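PDB 4P5A: thymidylate synthase ThyX from Streptomyces cacaoi subsp. asoensis, which acts as a UMP/dUMP methylase that uses FAD, and probably converts dUMP to dTMP with methylenetetrahydrofolate as the methyl donor. Local coordinates for residues H188-R193 with M211-M216; T194-A199 with F234-P239; F79-L84 with S175-T180. All blocks are in the same frame, centred on the assembly; numbering follows the deposited sequence. Where two conformers were deposited one is given.

Contact 1. Residues H188-R193 with M211-M216; sequences HFLSLR and MVAEQM. With FAD (flavin-adenine dinucleotide), chain H.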
loop_
_atom_site.group_PDB
_atom_site.type_symbol
_atom_site.label_atom_id
_atom_site.label_comp_id
_atom_site.label_asym_id
_atom_site.label_seq_id
_atom_site.Cartn_x
_atom_site.Cartn_y
_atom_site.Cartn_z
ATOM N N HIS B 188 5.719 0.956 13.085
ATOM C CA HIS B 188 5.394 -0.481 12.750
ATOM C C HIS B 188 6.694 -1.231 12.511
ATOM O O HIS B 188 6.870 -2.378 12.990
ATOM C CB HIS B 188 4.480 -0.475 11.528
ATOM C CG HIS B 188 3.957 -1.842 11.188
ATOM N ND1 HIS B 188 2.736 -2.293 11.631
ATOM C CD2 HIS B 188 4.515 -2.847 10.475
ATOM C CE1 HIS B 188 2.540 -3.524 11.185
ATOM N NE2 HIS B 188 3.638 -3.917 10.549
ATOM N N PHE B 189 7.667 -0.567 11.881
ATOM C CA PHE B 189 8.959 -1.217 11.634
ATOM C C PHE B 189 9.706 -1.444 12.973
ATOM O O PHE B 189 10.238 -2.532 13.185
ATOM C CB PHE B 189 9.748 -0.285 10.754
ATOM C CG PHE B 189 11.209 -0.590 10.624
ATOM C CD1 PHE B 189 12.161 0.069 11.405
ATOM C CD2 PHE B 189 11.659 -1.515 9.658
ATOM C CE1 PHE B 189 13.564 -0.213 11.261
ATOM C CE2 PHE B 189 13.104 -1.731 9.472
ATOM C CZ PHE B 189 14.022 -1.083 10.328
ATOM N N LEU B 190 9.630 -0.471 13.887
ATOM C CA LEU B 190 10.393 -0.606 15.156
ATOM C C LEU B 190 9.755 -1.766 15.967
ATOM O O LEU B 190 10.486 -2.463 16.662
ATOM C CB LEU B 190 10.357 0.681 16.004
ATOM C CG LEU B 190 11.172 1.841 15.334
ATOM C CD1 LEU B 190 10.983 3.043 16.154
ATOM C CD2 LEU B 190 12.699 1.506 15.262
ATOM N N SER B 191 8.440 -1.921 15.920
ATOM C CA SER B 191 7.772 -3.013 16.718
ATOM C C SER B 191 8.271 -4.325 16.238
ATOM O O SER B 191 8.411 -5.259 17.015
ATOM C CB SER B 191 6.265 -2.943 16.534
ATOM O OG SER B 191 5.599 -3.843 17.400
ATOM N N LEU B 192 8.613 -4.434 14.971
ATOM C CA LEU B 192 9.022 -5.795 14.433
ATOM C C LEU B 192 10.570 -5.978 14.434
ATOM O O LEU B 192 11.068 -7.095 14.510
ATOM C CB LEU B 192 8.551 -5.926 12.958
ATOM C CG LEU B 192 7.074 -6.103 12.815
ATOM C CD1 LEU B 192 6.697 -5.826 11.233
ATOM C CD2 LEU B 192 6.664 -7.541 13.295
ATOM N N ARG B 193 11.324 -4.893 14.288
ATOM C CA ARG B 193 12.777 -4.956 14.026
ATOM C C ARG B 193 13.589 -4.539 15.278
ATOM O O ARG B 193 14.799 -4.305 15.165
ATOM C CB ARG B 193 13.212 -4.094 12.837
ATOM C CG ARG B 193 12.518 -4.517 11.574
ATOM C CD ARG B 193 12.733 -6.007 11.183
ATOM N NE ARG B 193 12.185 -6.279 9.792
ATOM C CZ ARG B 193 12.369 -7.457 9.195
ATOM N NH1 ARG B 193 13.056 -8.469 9.847
ATOM N NH2 ARG B 193 11.921 -7.634 7.951
ATOM N N MET B 211 20.259 -3.180 14.658
ATOM C CA MET B 211 21.152 -2.005 14.708
ATOM C C MET B 211 20.696 -0.835 13.862
ATOM O O MET B 211 20.832 0.325 14.259
ATOM C CB MET B 211 22.571 -2.428 14.312
ATOM C CG MET B 211 23.145 -3.507 15.296
ATOM S SD MET B 211 24.637 -4.241 14.546
ATOM C CE MET B 211 25.729 -2.820 14.431
ATOM N N VAL B 212 20.164 -1.141 12.680
ATOM C CA VAL B 212 19.551 -0.087 11.838
ATOM C C VAL B 212 18.434 0.531 12.602
ATOM O O VAL B 212 18.317 1.814 12.674
ATOM C CB VAL B 212 19.032 -0.691 10.493
ATOM C CG1 VAL B 212 18.201 0.377 9.686
ATOM C CG2 VAL B 212 20.231 -1.254 9.624
ATOM N N ALA B 213 17.497 -0.330 13.075
ATOM C CA ALA B 213 16.292 0.171 13.752
ATOM C C ALA B 213 16.667 1.051 14.972
ATOM O O ALA B 213 15.996 2.053 15.198
ATOM C CB ALA B 213 15.442 -1.002 14.253
ATOM N N GLU B 214 17.658 0.644 15.788
ATOM C CA GLU B 214 17.947 1.446 16.996
ATOM C C GLU B 214 18.456 2.842 16.635
ATOM O O GLU B 214 18.112 3.824 17.281
ATOM C CB GLU B 214 19.023 0.701 17.902
ATOM C CG GLU B 214 18.423 -0.547 18.465
ATOM C CD GLU B 214 19.465 -1.516 19.107
ATOM O OE1 GLU B 214 20.700 -1.457 18.735
ATOM O OE2 GLU B 214 18.992 -2.321 19.954
ATOM N N GLN B 215 19.187 2.946 15.556
ATOM C CA GLN B 215 19.692 4.252 15.180
ATOM C C GLN B 215 18.582 5.126 14.611
ATOM O O GLN B 215 18.600 6.339 14.781
ATOM C CB GLN B 215 20.862 4.103 14.195
ATOM C CG GLN B 215 22.116 3.417 14.823
ATOM C CD GLN B 215 23.218 3.298 13.734
ATOM O OE1 GLN B 215 23.629 4.297 13.122
ATOM N NE2 GLN B 215 23.591 2.085 13.418
ATOM N N MET B 216 17.672 4.499 13.849
ATOM C CA MET B 216 16.563 5.259 13.340
ATOM C C MET B 216 15.784 5.784 14.528
ATOM O O MET B 216 15.260 6.889 14.527
ATOM C CB MET B 216 15.650 4.343 12.463
ATOM C CG MET B 216 16.331 4.170 11.116
ATOM S SD MET B 216 15.289 2.974 10.191
ATOM C CE MET B 216 16.071 3.029 8.558
HETATM P PA FAD H . 4.667 -3.744 5.756
HETATM O O1A FAD H . 5.272 -2.446 6.085
HETATM O O2A FAD H . 4.913 -4.415 4.511
HETATM O O5B FAD H . 3.133 -3.614 5.983
HETATM C C5B FAD H . 2.597 -2.989 7.217
HETATM C C4B FAD H . 1.170 -3.410 7.438
HETATM O O4B FAD H . 0.394 -3.022 6.286
HETATM C C3B FAD H . 1.016 -4.898 7.495
HETATM O O3B FAD H . 1.271 -5.390 8.833
HETATM C C2B FAD H . -0.455 -5.124 7.105
HETATM O O2B FAD H . -1.266 -4.675 8.252
HETATM C C1B FAD H . -0.637 -4.045 5.993
HETATM N N9A FAD H . -0.399 -4.533 4.622
HETATM C C8A FAD H . 0.449 -3.983 3.735
HETATM N N7A FAD H . 0.359 -4.596 2.556
HETATM C C5A FAD H . -0.650 -5.546 2.684
HETATM C C6A FAD H . -1.254 -6.515 1.843
HETATM N N6A FAD H . -0.907 -6.667 0.527
HETATM N N1A FAD H . -2.233 -7.307 2.391
HETATM C C2A FAD H . -2.666 -7.155 3.664
HETATM N N3A FAD H . -2.114 -6.241 4.503
HETATM C C4A FAD H . -1.084 -5.481 4.032
HETATM N N1 FAD H . 9.491 -13.100 5.508
HETATM C C2 FAD H . 9.536 -14.175 4.657
HETATM O O2 FAD H . 9.407 -14.082 3.447
HETATM N N3 FAD H . 9.893 -15.402 5.166
HETATM C C4 FAD H . 10.195 -15.559 6.512
HETATM O O4 FAD H . 10.441 -16.735 6.898
HETATM C C4X FAD H . 10.122 -14.456 7.382
HETATM N N5 FAD H . 10.282 -14.559 8.783
HETATM C C5X FAD H . 10.381 -13.367 9.558
HETATM C C6 FAD H . 10.803 -13.335 10.907
HETATM C C7 FAD H . 10.864 -12.149 11.655
HETATM C C7M FAD H . 11.343 -12.302 13.109
HETATM C C8 FAD H . 10.574 -10.871 11.097
HETATM C C8M FAD H . 10.577 -9.545 11.921
HETATM C C9 FAD H . 10.166 -10.866 9.742
HETATM C C9A FAD H . 10.125 -12.090 8.977
HETATM N N10 FAD H . 9.719 -12.068 7.615
HETATM C C10 FAD H . 9.769 -13.237 6.853
HETATM C "C1'" FAD H . 9.435 -10.776 6.925
HETATM C "C2'" FAD H . 7.910 -10.538 7.320
HETATM O "O2'" FAD H . 7.018 -11.536 6.740
HETATM C "C3'" FAD H . 7.406 -9.205 6.710
HETATM O "O3'" FAD H . 7.638 -9.103 5.294
HETATM C "C4'" FAD H . 8.136 -7.931 7.394
HETATM O "O4'" FAD H . 8.260 -8.174 8.757
HETATM C "C5'" FAD H . 7.290 -6.664 7.103
HETATM O "O5'" FAD H . 6.141 -6.702 7.976
HETATM P P FAD H . 4.735 -6.192 7.367
HETATM O O1P FAD H . 4.294 -6.941 6.150
HETATM O O2P FAD H . 3.804 -6.265 8.508
HETATM O O3P FAD H . 5.025 -4.688 6.944
#

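Contact 2. Residues T194-A199 with F234-P239; sequences THRPDA and FGRVSP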
loop_
_atom_site.group_PDB
_atom_site.type_symbol
_atom_site.label_atom_id
_atom_site.label_comp_id
_atom_site.label_asym_id
_atom_site.label_seq_id
_atom_site.Cartn_x
_atom_site.Cartn_y
_atom_site.Cartn_z
ATOM N N THR B 194 12.944 -4.481 16.430
ATOM C CA THR B 194 13.727 -4.397 17.677
ATOM C C THR B 194 13.245 -5.535 18.596
ATOM O O THR B 194 12.031 -5.882 18.644
ATOM C CB THR B 194 13.599 -3.083 18.396
ATOM O OG1 THR B 194 12.218 -2.827 18.695
ATOM C CG2 THR B 194 14.183 -1.980 17.592
ATOM N N HIS B 195 14.210 -6.095 19.352
ATOM C CA HIS B 195 13.864 -7.179 20.325
ATOM C C HIS B 195 13.811 -6.540 21.723
ATOM O O HIS B 195 14.846 -6.278 22.310
ATOM C CB HIS B 195 14.979 -8.225 20.300
ATOM C CG HIS B 195 14.774 -9.313 21.311
ATOM N ND1 HIS B 195 15.478 -9.366 22.505
ATOM C CD2 HIS B 195 13.917 -10.367 21.331
ATOM C CE1 HIS B 195 15.057 -10.406 23.220
ATOM N NE2 HIS B 195 14.122 -11.040 22.524
ATOM N N ARG B 196 12.614 -6.337 22.238
ATOM C CA ARG B 196 12.421 -5.676 23.502
ATOM C C ARG B 196 11.557 -6.545 24.406
ATOM O O ARG B 196 10.327 -6.593 24.233
ATOM C CB ARG B 196 11.771 -4.323 23.291
ATOM C CG ARG B 196 12.694 -3.401 22.521
ATOM C CD ARG B 196 13.957 -3.042 23.346
ATOM N NE ARG B 196 14.696 -2.078 22.545
ATOM C CZ ARG B 196 15.622 -2.360 21.645
ATOM N NH1 ARG B 196 16.095 -3.602 21.418
ATOM N NH2 ARG B 196 16.126 -1.360 21.019
ATOM N N PRO B 197 12.205 -7.229 25.375
ATOM C CA PRO B 197 11.486 -8.301 26.130
ATOM C C PRO B 197 10.285 -7.835 26.958
ATOM O O PRO B 197 9.428 -8.672 27.273
ATOM C CB PRO B 197 12.582 -8.902 27.047
ATOM C CG PRO B 197 13.870 -8.755 26.157
ATOM C CD PRO B 197 13.680 -7.292 25.580
ATOM N N ASP B 198 10.279 -6.539 27.288
ATOM C CA ASP B 198 9.197 -5.725 27.867
ATOM C C ASP B 198 7.978 -5.352 26.913
ATOM O O ASP B 198 6.910 -4.928 27.394
ATOM C CB ASP B 198 9.837 -4.370 28.313
ATOM C CG ASP B 198 10.684 -3.615 27.128
ATOM O OD1 ASP B 198 10.247 -2.470 26.624
ATOM O OD2 ASP B 198 11.806 -4.144 26.730
ATOM N N ALA B 199 8.150 -5.487 25.572
ATOM C CA ALA B 199 7.150 -4.986 24.602
ATOM C C ALA B 199 5.887 -5.816 24.640
ATOM O O ALA B 199 5.914 -7.015 25.116
ATOM C CB ALA B 199 7.754 -4.980 23.152
ATOM N N PHE B 234 2.989 2.510 25.571
ATOM C CA PHE B 234 1.913 1.587 25.232
ATOM C C PHE B 234 2.295 0.216 24.676
ATOM O O PHE B 234 1.435 -0.470 24.083
ATOM C CB PHE B 234 0.884 2.295 24.403
ATOM C CG PHE B 234 0.098 3.330 25.254
ATOM C CD1 PHE B 234 -0.840 2.872 26.253
ATOM C CD2 PHE B 234 0.416 4.683 25.176
ATOM C CE1 PHE B 234 -1.534 3.782 27.081
ATOM C CE2 PHE B 234 -0.294 5.623 25.924
ATOM C CZ PHE B 234 -1.246 5.194 26.921
ATOM N N GLY B 235 3.563 -0.163 24.863
ATOM C CA GLY B 235 3.984 -1.532 24.544
ATOM C C GLY B 235 4.664 -1.668 23.197
ATOM O O GLY B 235 4.860 -2.778 22.761
ATOM N N ARG B 236 4.968 -0.532 22.541
ATOM C CA ARG B 236 5.803 -0.550 21.265
ATOM C C ARG B 236 5.039 -1.199 20.143
ATOM O O ARG B 236 5.646 -1.962 19.328
ATOM C CB ARG B 236 7.190 -1.177 21.440
ATOM C CG ARG B 236 8.053 -0.390 22.490
ATOM C CD ARG B 236 9.475 -0.996 22.668
ATOM N NE ARG B 236 10.283 -1.014 21.441
ATOM C CZ ARG B 236 10.928 0.056 20.963
ATOM N NH1 ARG B 236 10.867 1.290 21.571
ATOM N NH2 ARG B 236 11.633 -0.104 19.888
ATOM N N VAL B 237 3.752 -0.868 20.089
ATOM C CA VAL B 237 2.814 -1.341 19.047
ATOM C C VAL B 237 2.446 -0.113 18.213
ATOM O O VAL B 237 2.112 0.928 18.800
ATOM C CB VAL B 237 1.531 -1.935 19.681
ATOM C CG1 VAL B 237 0.642 -2.378 18.556
ATOM C CG2 VAL B 237 1.913 -3.118 20.563
ATOM N N SER B 238 2.564 -0.153 16.889
ATOM C CA SER B 238 2.137 1.007 16.083
ATOM C C SER B 238 0.670 1.190 16.207
ATOM O O SER B 238 -0.090 0.185 16.125
ATOM C CB SER B 238 2.499 0.717 14.579
ATOM O OG SER B 238 2.298 1.899 13.817
ATOM N N PRO B 239 0.217 2.438 16.294
ATOM C CA PRO B 239 -1.165 2.747 16.281
ATOM C C PRO B 239 -1.667 2.563 14.804
ATOM O O PRO B 239 -0.838 2.504 13.843
ATOM C CB PRO B 239 -1.198 4.231 16.718
ATOM C CG PRO B 239 0.151 4.815 16.167
ATOM C CD PRO B 239 1.126 3.631 16.346
ATOM O OXT PRO B 239 -2.893 2.471 14.609
HETATM O O HOH W 1 9.991 -3.522 20.286
#

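Contact 3. Residues F79-L84 with S175-T180; sequences FTVRHL and SVLYAT. With 5BU (5-bromo-uridine-5'-monophosphate), chain F.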
loop_
_atom_site.group_PDB
_atom_site.type_symbol
_atom_site.label_atom_id
_atom_site.label_comp_id
_atom_site.label_asym_id
_atom_site.label_seq_id
_atom_site.Cartn_x
_atom_site.Cartn_y
_atom_site.Cartn_z
ATOM N N PHE B 79 22.228 -8.676 3.068
ATOM C CA PHE B 79 21.247 -9.441 3.788
ATOM C C PHE B 79 20.378 -8.634 4.742
ATOM O O PHE B 79 19.265 -9.054 5.048
ATOM C CB PHE B 79 21.820 -10.672 4.508
ATOM C CG PHE B 79 22.672 -10.336 5.696
ATOM C CD1 PHE B 79 24.033 -9.984 5.548
ATOM C CD2 PHE B 79 22.084 -10.305 6.972
ATOM C CE1 PHE B 79 24.799 -9.626 6.719
ATOM C CE2 PHE B 79 22.823 -9.926 8.097
ATOM C CZ PHE B 79 24.156 -9.538 7.959
ATOM N N THR B 80 20.911 -7.547 5.290
ATOM C CA THR B 80 20.143 -6.681 6.201
ATOM C C THR B 80 19.290 -5.682 5.402
ATOM O O THR B 80 18.186 -5.369 5.812
ATOM C CB THR B 80 21.155 -5.892 7.062
ATOM O OG1 THR B 80 21.816 -6.844 7.910
ATOM C CG2 THR B 80 20.437 -4.881 7.978
ATOM N N VAL B 81 19.806 -5.231 4.261
ATOM C CA VAL B 81 18.904 -4.413 3.381
ATOM C C VAL B 81 17.659 -5.166 2.954
ATOM O O VAL B 81 16.585 -4.557 2.841
ATOM C CB VAL B 81 19.701 -3.964 2.144
ATOM C CG1 VAL B 81 18.829 -3.116 1.177
ATOM C CG2 VAL B 81 20.832 -3.064 2.660
ATOM N N ARG B 82 17.823 -6.461 2.701
ATOM C CA ARG B 82 16.653 -7.294 2.400
ATOM C C ARG B 82 15.613 -7.187 3.510
ATOM O O ARG B 82 14.426 -7.117 3.130
ATOM C CB ARG B 82 16.956 -8.773 2.136
ATOM C CG ARG B 82 17.992 -8.897 0.976
ATOM C CD ARG B 82 17.457 -9.990 -0.025
ATOM N NE ARG B 82 17.390 -11.297 0.437
ATOM C CZ ARG B 82 16.505 -12.216 0.014
ATOM N NH1 ARG B 82 16.669 -13.401 0.438
ATOM N NH2 ARG B 82 15.474 -11.959 -0.789
ATOM N N HIS B 83 15.990 -7.300 4.779
ATOM C CA HIS B 83 15.038 -7.180 5.864
ATOM C C HIS B 83 14.344 -5.794 5.829
ATOM O O HIS B 83 13.124 -5.763 5.947
ATOM C CB HIS B 83 15.701 -7.438 7.230
ATOM C CG HIS B 83 16.345 -8.786 7.283
ATOM N ND1 HIS B 83 17.213 -9.163 8.301
ATOM C CD2 HIS B 83 16.196 -9.862 6.480
ATOM C CE1 HIS B 83 17.575 -10.414 8.106
ATOM N NE2 HIS B 83 16.938 -10.882 7.039
ATOM N N LEU B 84 15.134 -4.749 5.701
ATOM C CA LEU B 84 14.580 -3.352 5.673
ATOM C C LEU B 84 13.584 -3.258 4.529
ATOM O O LEU B 84 12.474 -2.697 4.729
ATOM C CB LEU B 84 15.717 -2.351 5.418
ATOM C CG LEU B 84 15.225 -0.907 5.238
ATOM C CD1 LEU B 84 14.391 -0.446 6.449
ATOM C CD2 LEU B 84 16.503 -0.046 5.201
ATOM N N SER B 175 25.752 -2.272 0.858
ATOM C CA SER B 175 25.029 -1.461 -0.059
ATOM C C SER B 175 24.608 -0.169 0.681
ATOM O O SER B 175 24.861 -0.024 1.874
ATOM C CB SER B 175 23.825 -2.310 -0.567
ATOM O OG SER B 175 23.276 -1.652 -1.746
ATOM N N VAL B 176 24.071 0.796 -0.066
ATOM C CA VAL B 176 23.743 2.067 0.483
ATOM C C VAL B 176 22.424 2.464 -0.140
ATOM O O VAL B 176 22.236 2.202 -1.341
ATOM C CB VAL B 176 24.836 3.122 0.233
ATOM C CG1 VAL B 176 25.088 3.406 -1.205
ATOM C CG2 VAL B 176 24.540 4.380 0.965
ATOM N N LEU B 177 21.525 3.056 0.629
ATOM C CA LEU B 177 20.210 3.427 0.046
ATOM C C LEU B 177 19.624 4.579 0.881
ATOM O O LEU B 177 20.042 4.825 2.027
ATOM C CB LEU B 177 19.222 2.194 0.118
ATOM C CG LEU B 177 18.850 1.723 1.519
ATOM C CD1 LEU B 177 17.428 1.000 1.432
ATOM C CD2 LEU B 177 19.754 0.663 2.158
ATOM N N TYR B 178 18.650 5.294 0.279
ATOM C CA TYR B 178 17.759 6.154 1.029
ATOM C C TYR B 178 16.519 5.342 1.375
ATOM O O TYR B 178 16.015 4.544 0.523
ATOM C CB TYR B 178 17.321 7.284 0.100
ATOM C CG TYR B 178 18.221 8.510 0.141
ATOM C CD1 TYR B 178 17.694 9.811 -0.070
ATOM C CD2 TYR B 178 19.588 8.384 0.298
ATOM C CE1 TYR B 178 18.588 10.959 -0.132
ATOM C CE2 TYR B 178 20.472 9.495 0.224
ATOM C CZ TYR B 178 19.920 10.806 0.039
ATOM O OH TYR B 178 20.878 11.843 0.025
ATOM N N ALA B 179 16.013 5.568 2.577
ATOM C CA ALA B 179 14.786 4.872 3.111
ATOM C C ALA B 179 13.977 5.999 3.777
ATOM O O ALA B 179 14.488 6.728 4.702
ATOM C CB ALA B 179 15.156 3.807 4.168
ATOM N N THR B 180 12.774 6.223 3.242
ATOM C CA THR B 180 11.895 7.304 3.712
ATOM C C THR B 180 10.601 6.697 4.327
ATOM O O THR B 180 10.027 5.769 3.779
ATOM C CB THR B 180 11.553 8.313 2.509
ATOM O OG1 THR B 180 12.787 9.002 2.133
ATOM C CG2 THR B 180 10.526 9.368 2.944
HETATM P P 5BU F . 16.624 -14.586 5.550
HETATM O OP1 5BU F . 17.314 -15.430 4.507
HETATM O OP2 5BU F . 15.984 -15.373 6.713
HETATM O OP3 5BU F . 17.493 -13.380 6.060
HETATM O "O5'" 5BU F . 15.345 -13.900 4.781
HETATM C "C5'" 5BU F . 14.652 -14.641 3.886
HETATM C "C4'" 5BU F . 13.432 -13.722 3.339
HETATM O "O4'" 5BU F . 12.558 -13.420 4.483
HETATM C "C3'" 5BU F . 13.916 -12.362 2.849
HETATM O "O3'" 5BU F . 12.966 -11.814 1.885
HETATM C "C2'" 5BU F . 13.813 -11.533 4.120
HETATM O "O2'" 5BU F . 13.664 -10.134 3.791
HETATM C "C1'" 5BU F . 12.651 -12.081 4.918
HETATM N N1 5BU F . 12.885 -12.166 6.381
HETATM C C2 5BU F . 13.047 -10.968 7.071
HETATM O O2 5BU F . 12.836 -9.915 6.426
HETATM N N3 5BU F . 13.411 -10.907 8.370
HETATM C C4 5BU F . 13.624 -12.099 9.073
HETATM O O4 5BU F . 13.940 -12.059 10.235
HETATM C C5 5BU F . 13.461 -13.293 8.343
HETATM C C6 5BU F . 13.144 -13.400 7.030
HETATM BR BR 5BU F . 13.549 -14.958 9.332
#

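Contact 1. Residues H188-R193 with M211-M216
Ala213 is the centre of the apolar packing where helix 183-193 meets helix 207-223. Its methyl CB lies 3.6 Å from Phe189 CE1, with Val212 CG1 farther along the same ring. Leu190 CD2 comes from the next position, 3.3 Å from Ala213 O. So small a residue lets the backbones approach to 6.1 Å between Leu190 CA and Ala213 CA, although the local axes, at 138°, are not strictly antiparallel. Arg193 O faces the same methyl and is buried with no polar partner in the model.

A Met-aromatic contact adds to the packing: Met216, extended beyond CG, places SD 4.7 Å from the Phe189 ring centre in an oblique approach. Arg193 CG lies over the rim of one face of that ring.

The ligand contacts are made by His188 and by the end of Arg193, which leads away from helix 207-223. His188 NE2 donates to FAD O2P (3.1 Å, 151°), while C5B of the cofactor lies over a face of the imidazole. The Arg193 guanidinium lays one face on the flavin methyl, its NH1 3.4 Å from FAD C8M; NE is bonded to His87, and NH2 to O2 of the bound bromo-UMP, consistent with the predicted role of Arg193 in activating dUMP.

Contact 2. Residues T194-A199 with F234-P239
Thr194 OG1 is gripped by three hydrogen bonds. It accepts one from Arg236 NH2 at 3.0 Å, nearly straight at 167°, and a second from a water; its own proton goes to Leu190 O, one turn back at the end of helix 183-193. The hydroxyl can reach that carbonyl because it sits in the crowded position between the backbone N and the carbonyl carbon. Arg236 presents the edge of its guanidinium, so that OG1 and the water both lie in its plane; the water accepts from Arg236 NE at 2.8 Å and thus bridges donor and hydroxyl. On the remaining nitrogen, NH1, a salt bridge to Glu217 and a bond to Thr232 OG1 complete the hold, which should keep the group from turning.

Gly235 brings Arg236 to this place. It is the C-prime residue of a Schellman motif that closes helix 225-233, its phi of 99° being one at which a CB would jam against the preceding carbonyl oxygen. Facing it is a type I turn from Arg196 to Ala199, closed by Ala199 N to Arg196 O at 2.8 Å; Ala199 CB then rests 3.7 Å from Gly235 O.

Arg196 crosses Arg236 obliquely, with Arg196 CG 3.6 Å from Arg236 NE. The two guanidinium planes are only 23° apart, and Arg196 NE comes within 4.5 Å of Arg236 NH2. This proximity of like charges is probably made tolerable by the acids around them, since Arg196 has salt bridges to Glu210 and Glu214. Arg196 folds back at chi2, so that Thr194 CB covers the centre of one guanidinium face while NH1 donates to His195 O from above the carbonyl plane.

Contact 3. Residues F79-L84 with S175-T180
Helix 79-84 runs along strand 175-180 with the two N-to-C directions only 23° apart and the local axes 9.5 Å from each other. Val81 lies opposite Ser175 and Leu84 opposite Ala179, so that one turn of helix spans the strand residues whose CB atoms face it: Ser175, Leu177 and Ala179.

Leu177 rises between the two helix residues and meets both tip to tip. Its CD2 lies 3.9 Å from Val81 CG2, and its CD1 4.0 Å from Leu84 CD2. The crowded first torsion of Leu177 (chi1 64°) stands the side chain up from the strand, one branch for each partner. Leu84 CD2 also touches Ala179 CB at 4.2 Å, while Ser175 OG turns its polarity to Glu94. This is helix-on-sheet packing: helix 78-84 follows directly from strand 69-77, the antiparallel neighbour of strand 174-181, and Phe92 of strand 91-94 extends the apolar layer.

The helix face turned from the sheet holds the nucleotide. His83 NE2 donates to OP3 of the bromo-UMP at 2.7 Å and 166°, with the phosphate oxygen in the ring plane. The imidazole is sandwiched: Phe79 O lies 3.4 Å above the centre of one face, and N3 of the base 3.5 Å above the other, toward the rim. Replacing His83 by an alanine would probably loosen the nucleotide, since the phosphate would lose this straight bond and the base the flat surface beneath it. Beside it, the Arg82 guanidinium lays a face against the ribose, 3.7 Å beneath C3' of the bromo-UMP, and its NH1 forms a salt bridge to Glu94 of the third subunit. That subunit also supplies Ser96, Arg98 and Arg166 to the ligand.

In the fold
Contact 3 comes first along the chain and closes before contact 1 opens, strand 174-181 leading into helix 183-193. The segments of contacts 1 and 2 alternate, so helices 183-193 and 207-223 and the loops after 193 and 233 are interlocked. Contact 1 is the middle layer, its centre about 12 Å from that of contact 3 and about 11 Å from that of contact 2; contacts 2 and 3, about 22 Å apart between centres, do not touch. Phe189 packs on Leu84 on one side, and Glu214 pairs with Arg196 on the other. Helices 78-84 and 183-193 thus bring nucleotide and flavin together at a site shared between subunits, while contact 2 joins the C-terminal tail to the loop that follows helix 183-193.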